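PDB 3II7: kelch-like protein 7 from Homo sapiens, which serves as the substrate-recruiting adapter of a CUL3-RBX1 E3 ubiquitin ligase that marks proteins for degradation, and is represented here by its kelch-repeat domain. Local coordinates for residues E172-P176 with A177-W181; V146-G150 with L151-C155; G63-L66 with F67-R71. One frame throughout, in Å; residues are numbered along the deposited sequence. Where two conformers were deposited one is given.

How the contacts relate
A beta-propeller repeats one architectural unit, and the three contacts sample different places in it. Contacts 1 and 2 share one four-stranded blade, their centres about 9 Å apart and strands 151-155 and 171-175 joined by backbone hydrogen bonds. Contact 2, its centre nearer that of the domain (about 12 Å, against 19 Å for the others), is a tight hairpin held by four backbone bonds. Contact 1 is the outer hairpin, where aromatic packing at the base gives way to an exposed, polar turn. Contact 3, a peripheral loop with an exposed crest, lies in another blade, its centre about 27 Å from that of contact 2; it combines two backbone bonds with an amide laid across an isoleucine methyl.

Contact 1 of 3, residues E172-P176 with A177-W181; sequences EVYDP and ATETW. With EDO (1,2-ethanediol), chain S.
Tyr174 and Trp181, the tyrosine and tryptophan of the kelch signature, face each other as a non-hydrogen-bonded antiparallel pair in a beta hairpin. The contact begins at the root of the tyrosine side chain: Tyr174 CB sits squarely over the six-membered ring of Trp181, 3.4 Å from its centroid, a CH-pi contact. With CG anti to the backbone N (chi1 176°), the phenol then runs across the indole, CD1 of Tyr174 reaching 3.6 Å from NE1 of Trp181. The two ring planes are inclined at 46°. Farther out, OH of Tyr174 meets CG of Glu179 at 3.3 Å, while the carboxylate of Glu179 pairs with Lys133. Glu172 also approaches the indole, its OE1 3.3 Å from CE3 of Trp181; OE1 is hydrogen-bonded to the N-H of Leu137, OE2 pairs with Arg140, and the indole N-H is taken by the carbonyl of Pro134.

Asp175 organises the turn. Its OD1 accepts the N-H of Ala177 at 2.9 Å, an Asx turn in which the donor arrives from above the carboxylate plane. An ethanediol hydroxyl, O2, donates to the same OD1 at 2.7 Å. The main-chain O of Asp175 takes two weak bonds, from Thr178 N and Glu179 N, while its N donates to Thr180 O at 3.2 Å.

Within the blade, strand 180-184 is the outermost strand and strand 151-155 flanks 171-175 on its other side. Phe120 of the preceding blade meets both Tyr174 and Trp181 edge-to-face, binding the hairpin to its neighbour in the propeller.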
loop_
_atom_site.group_PDB
_atom_site.type_symbol
_atom_site.label_atom_id
_atom_site.label_comp_id
_atom_site.label_asym_id
_atom_site.label_seq_id
_atom_site.Cartn_x
_atom_site.Cartn_y
_atom_site.Cartn_z
ATOM N N GLU A 172 -4.780 -13.259 -5.448
ATOM C CA GLU A 172 -5.288 -14.283 -4.555
ATOM C C GLU A 172 -5.881 -13.642 -3.321
ATOM O O GLU A 172 -5.587 -12.467 -3.019
ATOM C CB GLU A 172 -4.203 -15.305 -4.214
ATOM C CG GLU A 172 -2.897 -14.735 -3.721
ATOM C CD GLU A 172 -1.857 -15.814 -3.462
ATOM O OE1 GLU A 172 -2.100 -16.650 -2.573
ATOM O OE2 GLU A 172 -0.813 -15.825 -4.169
ATOM N N VAL A 173 -6.741 -14.400 -2.635
ATOM C CA VAL A 173 -7.478 -13.861 -1.460
ATOM C C VAL A 173 -7.375 -14.817 -0.281
ATOM O O VAL A 173 -7.444 -16.039 -0.443
ATOM C CB VAL A 173 -8.922 -13.539 -1.791
ATOM C CG1 VAL A 173 -9.722 -14.793 -2.227
ATOM C CG2 VAL A 173 -9.623 -12.831 -0.617
ATOM N N TYR A 174 -7.133 -14.257 0.907
ATOM C CA TYR A 174 -7.032 -15.001 2.126
ATOM C C TYR A 174 -8.258 -14.698 2.986
ATOM O O TYR A 174 -8.609 -13.540 3.179
ATOM C CB TYR A 174 -5.814 -14.559 2.901
ATOM C CG TYR A 174 -5.634 -15.193 4.266
ATOM C CD1 TYR A 174 -5.118 -16.494 4.386
ATOM C CD2 TYR A 174 -5.974 -14.514 5.438
ATOM C CE1 TYR A 174 -4.898 -17.076 5.614
ATOM C CE2 TYR A 174 -5.756 -15.107 6.692
ATOM C CZ TYR A 174 -5.237 -16.396 6.763
ATOM O OH TYR A 174 -4.997 -17.018 7.989
ATOM N N ASP A 175 -8.912 -15.739 3.488
ATOM C CA ASP A 175 -10.033 -15.583 4.368
ATOM C C ASP A 175 -9.582 -15.960 5.777
ATOM O O ASP A 175 -9.284 -17.124 6.040
ATOM C CB ASP A 175 -11.183 -16.487 3.943
ATOM C CG ASP A 175 -12.429 -16.282 4.787
ATOM O OD1 ASP A 175 -12.372 -15.622 5.841
ATOM O OD2 ASP A 175 -13.488 -16.777 4.377
ATOM N N PRO A 176 -9.517 -14.984 6.692
ATOM C CA PRO A 176 -9.067 -15.334 8.048
ATOM C C PRO A 176 -9.932 -16.404 8.741
ATOM O O PRO A 176 -9.455 -17.086 9.641
ATOM C CB PRO A 176 -9.147 -14.002 8.788
ATOM C CG PRO A 176 -8.959 -12.989 7.739
ATOM C CD PRO A 176 -9.688 -13.525 6.541
ATOM N N ALA A 177 -11.185 -16.523 8.334
ATOM C CA ALA A 177 -12.096 -17.502 8.927
ATOM C C ALA A 177 -11.689 -18.924 8.578
ATOM O O ALA A 177 -11.798 -19.809 9.405
ATOM C CB ALA A 177 -13.515 -17.251 8.485
ATOM N N THR A 178 -11.207 -19.110 7.345
ATOM C CA THR A 178 -10.850 -20.454 6.822
ATOM C C THR A 178 -9.343 -20.698 6.827
ATOM O O THR A 178 -8.900 -21.817 6.608
ATOM C CB THR A 178 -11.327 -20.647 5.379
ATOM O OG1 THR A 178 -10.617 -19.759 4.525
ATOM C CG2 THR A 178 -12.863 -20.451 5.231
ATOM N N GLU A 179 -8.571 -19.619 7.026
ATOM C CA GLU A 179 -7.104 -19.625 6.894
ATOM C C GLU A 179 -6.656 -20.259 5.590
ATOM O O GLU A 179 -5.655 -21.000 5.524
ATOM C CB GLU A 179 -6.437 -20.253 8.131
ATOM C CG GLU A 179 -6.721 -19.443 9.405
ATOM C CD GLU A 179 -5.728 -19.673 10.547
ATOM O OE1 GLU A 179 -4.911 -20.615 10.476
ATOM O OE2 GLU A 179 -5.799 -18.892 11.532
ATOM N N THR A 180 -7.379 -19.922 4.524
ATOM C CA THR A 180 -7.077 -20.429 3.203
ATOM C C THR A 180 -6.858 -19.298 2.187
ATOM O O THR A 180 -7.614 -18.314 2.181
ATOM C CB THR A 180 -8.238 -21.267 2.687
ATOM O OG1 THR A 180 -8.613 -22.270 3.673
ATOM C CG2 THR A 180 -7.867 -21.934 1.347
ATOM N N TRP A 181 -5.846 -19.478 1.329
ATOM C CA TRP A 181 -5.644 -18.658 0.124
ATOM C C TRP A 181 -6.352 -19.286 -1.070
ATOM O O TRP A 181 -6.259 -20.527 -1.296
ATOM C CB TRP A 181 -4.141 -18.488 -0.179
ATOM C CG TRP A 181 -3.398 -17.589 0.797
ATOM C CD1 TRP A 181 -2.652 -17.982 1.867
ATOM C CD2 TRP A 181 -3.284 -16.167 0.742
ATOM N NE1 TRP A 181 -2.088 -16.903 2.480
ATOM C CE2 TRP A 181 -2.487 -15.766 1.841
ATOM C CE3 TRP A 181 -3.820 -15.161 -0.116
ATOM C CZ2 TRP A 181 -2.187 -14.416 2.105
ATOM C CZ3 TRP A 181 -3.525 -13.824 0.149
ATOM C CH2 TRP A 181 -2.700 -13.467 1.255
HETATM C C1 EDO S . -14.064 -13.231 8.401
HETATM O O1 EDO S . -15.314 -13.617 8.974
HETATM C C2 EDO S . -14.211 -13.143 6.889
HETATM O O2 EDO S . -14.678 -14.387 6.391
HETATM O O HOH W 1 -7.498 -16.635 11.325
#

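Contact 2 of 3, residues V146-G150 with L151-C155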
loop_
_atom_site.group_PDB
_atom_site.type_symbol
_atom_site.label_atom_id
_atom_site.label_comp_id
_atom_site.label_asym_id
_atom_site.label_seq_id
_atom_site.Cartn_x
_atom_site.Cartn_y
_atom_site.Cartn_z
ATOM N N VAL A 146 -4.799 -5.484 0.230
ATOM C CA VAL A 146 -5.889 -4.674 0.784
ATOM C C VAL A 146 -6.930 -5.542 1.458
ATOM O O VAL A 146 -7.193 -6.665 1.034
ATOM C CB VAL A 146 -6.540 -3.800 -0.333
ATOM C CG1 VAL A 146 -7.236 -4.660 -1.353
ATOM C CG2 VAL A 146 -7.486 -2.760 0.247
ATOM N N GLU A 147 -7.497 -5.023 2.521
ATOM C CA GLU A 147 -8.656 -5.649 3.158
ATOM C C GLU A 147 -9.970 -5.180 2.508
ATOM O O GLU A 147 -10.152 -3.967 2.170
ATOM C CB GLU A 147 -8.655 -5.342 4.637
ATOM C CG GLU A 147 -9.772 -6.022 5.416
ATOM C CD GLU A 147 -11.107 -5.219 5.474
ATOM O OE1 GLU A 147 -11.145 -3.980 5.231
ATOM O OE2 GLU A 147 -12.107 -5.839 5.816
ATOM N N ALA A 148 -10.876 -6.120 2.304
ATOM C CA ALA A 148 -12.182 -5.833 1.754
ATOM C C ALA A 148 -13.215 -6.790 2.330
ATOM O O ALA A 148 -13.144 -7.993 2.104
ATOM C CB ALA A 148 -12.153 -5.928 0.194
ATOM N N ASN A 149 -14.168 -6.259 3.098
ATOM C CA ASN A 149 -15.233 -7.085 3.721
ATOM C C ASN A 149 -14.700 -8.267 4.551
ATOM O O ASN A 149 -15.274 -9.362 4.529
ATOM C CB ASN A 149 -16.213 -7.645 2.655
ATOM C CG ASN A 149 -16.817 -6.582 1.768
ATOM O OD1 ASN A 149 -17.354 -5.594 2.243
ATOM N ND2 ASN A 149 -16.765 -6.809 0.455
ATOM N N GLY A 150 -13.593 -8.070 5.255
ATOM C CA GLY A 150 -13.031 -9.126 6.089
ATOM C C GLY A 150 -12.033 -10.058 5.407
ATOM O O GLY A 150 -11.405 -10.852 6.083
ATOM N N LEU A 151 -11.897 -9.957 4.076
ATOM C CA LEU A 151 -10.971 -10.785 3.298
ATOM C C LEU A 151 -9.766 -9.948 2.934
ATOM O O LEU A 151 -9.841 -8.719 2.866
ATOM C CB LEU A 151 -11.650 -11.307 2.024
ATOM C CG LEU A 151 -12.919 -12.157 2.223
ATOM C CD1 LEU A 151 -13.462 -12.770 0.908
ATOM C CD2 LEU A 151 -12.655 -13.256 3.237
ATOM N N ILE A 152 -8.656 -10.618 2.697
ATOM C CA ILE A 152 -7.398 -9.961 2.412
ATOM C C ILE A 152 -6.964 -10.345 1.014
ATOM O O ILE A 152 -6.691 -11.512 0.738
ATOM C CB ILE A 152 -6.352 -10.377 3.426
ATOM C CG1 ILE A 152 -6.820 -9.932 4.830
ATOM C CG2 ILE A 152 -4.937 -9.786 3.080
ATOM C CD1 ILE A 152 -5.892 -10.221 5.902
ATOM N N TYR A 153 -6.880 -9.347 0.148
ATOM C CA TYR A 153 -6.576 -9.543 -1.271
ATOM C C TYR A 153 -5.160 -9.103 -1.559
ATOM O O TYR A 153 -4.717 -8.026 -1.120
ATOM C CB TYR A 153 -7.502 -8.736 -2.148
ATOM C CG TYR A 153 -8.932 -9.161 -2.094
ATOM C CD1 TYR A 153 -9.484 -9.987 -3.071
ATOM C CD2 TYR A 153 -9.743 -8.771 -1.049
ATOM C CE1 TYR A 153 -10.801 -10.400 -2.995
ATOM C CE2 TYR A 153 -11.081 -9.177 -0.974
ATOM C CZ TYR A 153 -11.601 -10.000 -1.964
ATOM O OH TYR A 153 -12.912 -10.407 -1.912
ATOM N N VAL A 154 -4.452 -9.924 -2.314
ATOM C CA VAL A 154 -3.146 -9.585 -2.834
ATOM C C VAL A 154 -3.188 -9.639 -4.370
ATOM O O VAL A 154 -3.816 -10.517 -4.917
ATOM C CB VAL A 154 -2.118 -10.601 -2.347
ATOM C CG1 VAL A 154 -0.834 -10.420 -3.071
ATOM C CG2 VAL A 154 -1.903 -10.475 -0.843
ATOM N N CYS A 155 -2.505 -8.716 -5.044
ATOM C CA CYS A 155 -2.310 -8.815 -6.464
ATOM C C CYS A 155 -1.038 -8.166 -6.938
ATOM O O CYS A 155 -0.531 -7.146 -6.378
ATOM C CB CYS A 155 -3.461 -8.300 -7.272
ATOM S SG CYS A 155 -3.735 -6.589 -7.073
HETATM O O HOH W 2 -14.533 -9.220 -0.025
#
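Val146 pairs with Tyr153, and Ala148 with Leu151, in a tight beta hairpin that joins the two inner strands of a kelch propeller blade through a type I' turn. It illustrates how a two-residue connection can be held by main-chain bonds between its strands and by one side chain. Val146 O receives the N-H of Tyr153 at 2.8 Å in an almost straight bond (176°). In return, Val146 N donates to Tyr153 O at 2.9 Å, in the carbonyl plane. Nearer the turn, Ala148 N gives its proton to Leu151 O at 2.9 Å, nearly head-on to the carbonyl. The reverse bond, Leu151 N to Ala148 O at 3.0 Å, is less regular, for the donor stands above the carbonyl plane.

Ala148 O has a second partner, a water that donates to it at 2.8 Å. The same water is hydrogen-bonded to Tyr153 OH and weakly to Asn149 ND2, tying the turn to the end of the phenol. Glu147 serves a further amide of the turn: a bend at chi2 (-88°) folds its chain back, and OE2 accepts the N-H of Gly150 at 2.7 Å from the anti side, somewhat out of the carboxylate plane. Glycine is required at Gly150, since at its backbone angles a CB would jam against the carbonyl O of Asn149.

Val146, Ala148, Leu151 and Tyr153 share one face of the sheet; all but Leu151 pack against Ile203 of the next blade, while Leu151 leans on Val173 and Asp175 of strand 171-175. Glu147 and Ile152 occupy the other. In the plane of the tyrosine ring, at its edge, lie the carbonyl oxygens of Val146 and Ala148, whereas CB of Ala148 approaches obliquely, 3.6 Å from CE2 of Tyr153.

Contact 3 of 3, residues G63-L66 with F67-R71; sequences GSQL and FPIKR. With EDO (1,2-ethanediol), chain P; EDO (1,2-ethanediol), chain O.
Gln65 and Ile69 cross in the loop between strands 57-61 and 71-76 of a kelch propeller blade, a loop whose early part holds Gly63, the second glycine of the kelch double-glycine motif. The glutamine can be followed outward. Its CB lies beside an ethanediol molecule. CG comes next, 4.0 Å from CD1 of Ile69, and chi2, at 148° and short of fully extended, turns the amide across that methyl. CD makes the closest approach of the side chain to the isoleucine, 3.6 Å from its CD1. At the tip, OE1 lies 3.7 Å from CD1 of Ile69 and also touches C2 of the ethanediol, while NE2, 3.9 Å from the same methyl, donates a hydrogen bond to the carbonyl of Lys45. An alanine here would strip away the amide, and is likely to leave Lys45 O without this donor and CD1 of Ile69 less well covered.

Two backbone bonds hold the loop together around this crossing. Ile69 N donates to Gly63 O at 3.0 Å, nearly straight at 174°, and a water lies between Gly63 O and Ile69 O. Gln65 N donates to Phe67 O, also at 3.0 Å, which draws the chain into a narrow bend. Ser64 is anchored by a backbone hydrogen bond with Arg47.

The crest of the loop is exposed. There Phe67 N donates to O2 of the ethanediol beside Gln65 at 2.9 Å, and CB of Leu66 stands over one face of the Phe67 ring, near its rim, 4.0 Å from CD2 of Phe67.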
loop_
_atom_site.group_PDB
_atom_site.type_symbol
_atom_site.label_atom_id
_atom_site.label_comp_id
_atom_site.label_asym_id
_atom_site.label_seq_id
_atom_site.Cartn_x
_atom_site.Cartn_y
_atom_site.Cartn_z
ATOM N N GLY A 63 11.313 -3.243 5.781
ATOM C CA GLY A 63 12.254 -2.357 5.176
ATOM C C GLY A 63 13.632 -2.400 5.805
ATOM O O GLY A 63 13.922 -3.197 6.719
ATOM N N SER A 64 14.485 -1.528 5.308
ATOM C CA SER A 64 15.890 -1.537 5.688
ATOM C C SER A 64 16.473 -0.142 5.696
ATOM O O SER A 64 15.905 0.789 5.121
ATOM C CB SER A 64 16.675 -2.407 4.709
ATOM O OG SER A 64 16.502 -1.967 3.354
ATOM N N GLN A 65 17.620 -0.022 6.364
ATOM C CA GLN A 65 18.491 1.125 6.257
ATOM C C GLN A 65 19.846 0.526 5.847
ATOM O O GLN A 65 19.945 0.022 4.725
ATOM C CB GLN A 65 18.465 1.924 7.556
ATOM C CG GLN A 65 17.156 2.761 7.679
ATOM C CD GLN A 65 16.659 2.940 9.114
ATOM O OE1 GLN A 65 17.165 2.315 10.033
ATOM N NE2 GLN A 65 15.645 3.806 9.301
ATOM N N LEU A 66 20.859 0.510 6.724
ATOM C CA LEU A 66 22.094 -0.233 6.427
ATOM C C LEU A 66 21.827 -1.755 6.462
ATOM O O LEU A 66 22.396 -2.516 5.681
ATOM C CB LEU A 66 23.228 0.154 7.407
ATOM C CG LEU A 66 24.056 1.391 7.005
ATOM C CD1 LEU A 66 24.905 1.090 5.763
ATOM C CD2 LEU A 66 23.172 2.632 6.779
ATOM N N PHE A 67 20.926 -2.170 7.360
ATOM C CA PHE A 67 20.573 -3.570 7.546
ATOM C C PHE A 67 19.046 -3.671 7.595
ATOM O O PHE A 67 18.356 -2.642 7.672
ATOM C CB PHE A 67 21.200 -4.105 8.855
ATOM C CG PHE A 67 22.719 -3.957 8.918
ATOM C CD1 PHE A 67 23.539 -4.691 8.060
ATOM C CD2 PHE A 67 23.314 -3.083 9.825
ATOM C CE1 PHE A 67 24.947 -4.557 8.111
ATOM C CE2 PHE A 67 24.716 -2.945 9.884
ATOM C CZ PHE A 67 25.523 -3.684 9.019
ATOM N N PRO A 68 18.506 -4.899 7.537
ATOM C CA PRO A 68 17.055 -5.089 7.706
ATOM C C PRO A 68 16.592 -4.603 9.089
ATOM O O PRO A 68 17.268 -4.858 10.091
ATOM C CB PRO A 68 16.886 -6.607 7.565
ATOM C CG PRO A 68 18.107 -7.049 6.812
ATOM C CD PRO A 68 19.187 -6.175 7.239
ATOM N N ILE A 69 15.477 -3.887 9.137
ATOM C CA ILE A 69 14.975 -3.333 10.410
ATOM C C ILE A 69 14.068 -4.336 11.112
ATOM O O ILE A 69 13.161 -4.921 10.492
ATOM C CB ILE A 69 14.240 -2.016 10.197
ATOM C CG1 ILE A 69 15.159 -0.987 9.557
ATOM C CG2 ILE A 69 13.723 -1.491 11.515
ATOM C CD1 ILE A 69 14.382 0.143 8.885
ATOM N N LYS A 70 14.310 -4.525 12.414
ATOM C CA LYS A 70 13.584 -5.527 13.198
ATOM C C LYS A 70 12.523 -4.913 14.120
ATOM O O LYS A 70 11.753 -5.628 14.737
ATOM C CB LYS A 70 14.579 -6.345 14.034
ATOM C CG LYS A 70 15.680 -7.005 13.193
ATOM C CD LYS A 70 16.486 -7.991 14.031
ATOM C CE LYS A 70 17.706 -8.484 13.256
ATOM N NZ LYS A 70 18.573 -9.345 14.068
ATOM N N ARG A 71 12.503 -3.587 14.192
ATOM C CA ARG A 71 11.577 -2.853 15.015
ATOM C C ARG A 71 10.371 -2.372 14.199
ATOM O O ARG A 71 10.512 -1.999 13.041
ATOM C CB ARG A 71 12.304 -1.625 15.519
ATOM C CG ARG A 71 11.587 -0.837 16.539
ATOM C CD ARG A 71 12.467 0.352 16.979
ATOM N NE ARG A 71 12.554 1.358 15.937
ATOM C CZ ARG A 71 13.621 1.635 15.195
ATOM N NH1 ARG A 71 14.803 1.039 15.396
ATOM N NH2 ARG A 71 13.516 2.552 14.252
HETATM C C1 EDO P . 18.863 -2.048 10.983
HETATM O O1 EDO P . 19.952 -2.373 11.855
HETATM C C2 EDO P . 19.069 -0.666 10.381
HETATM O O2 EDO P . 20.353 -0.570 9.723
HETATM C C1 EDO O . 16.799 -3.479 16.004
HETATM O O1 EDO O . 15.863 -4.377 16.613
HETATM C C2 EDO O . 16.096 -2.708 14.895
HETATM O O2 EDO O . 16.555 -3.116 13.597
HETATM O O HOH W 3 12.691 -5.434 7.778
#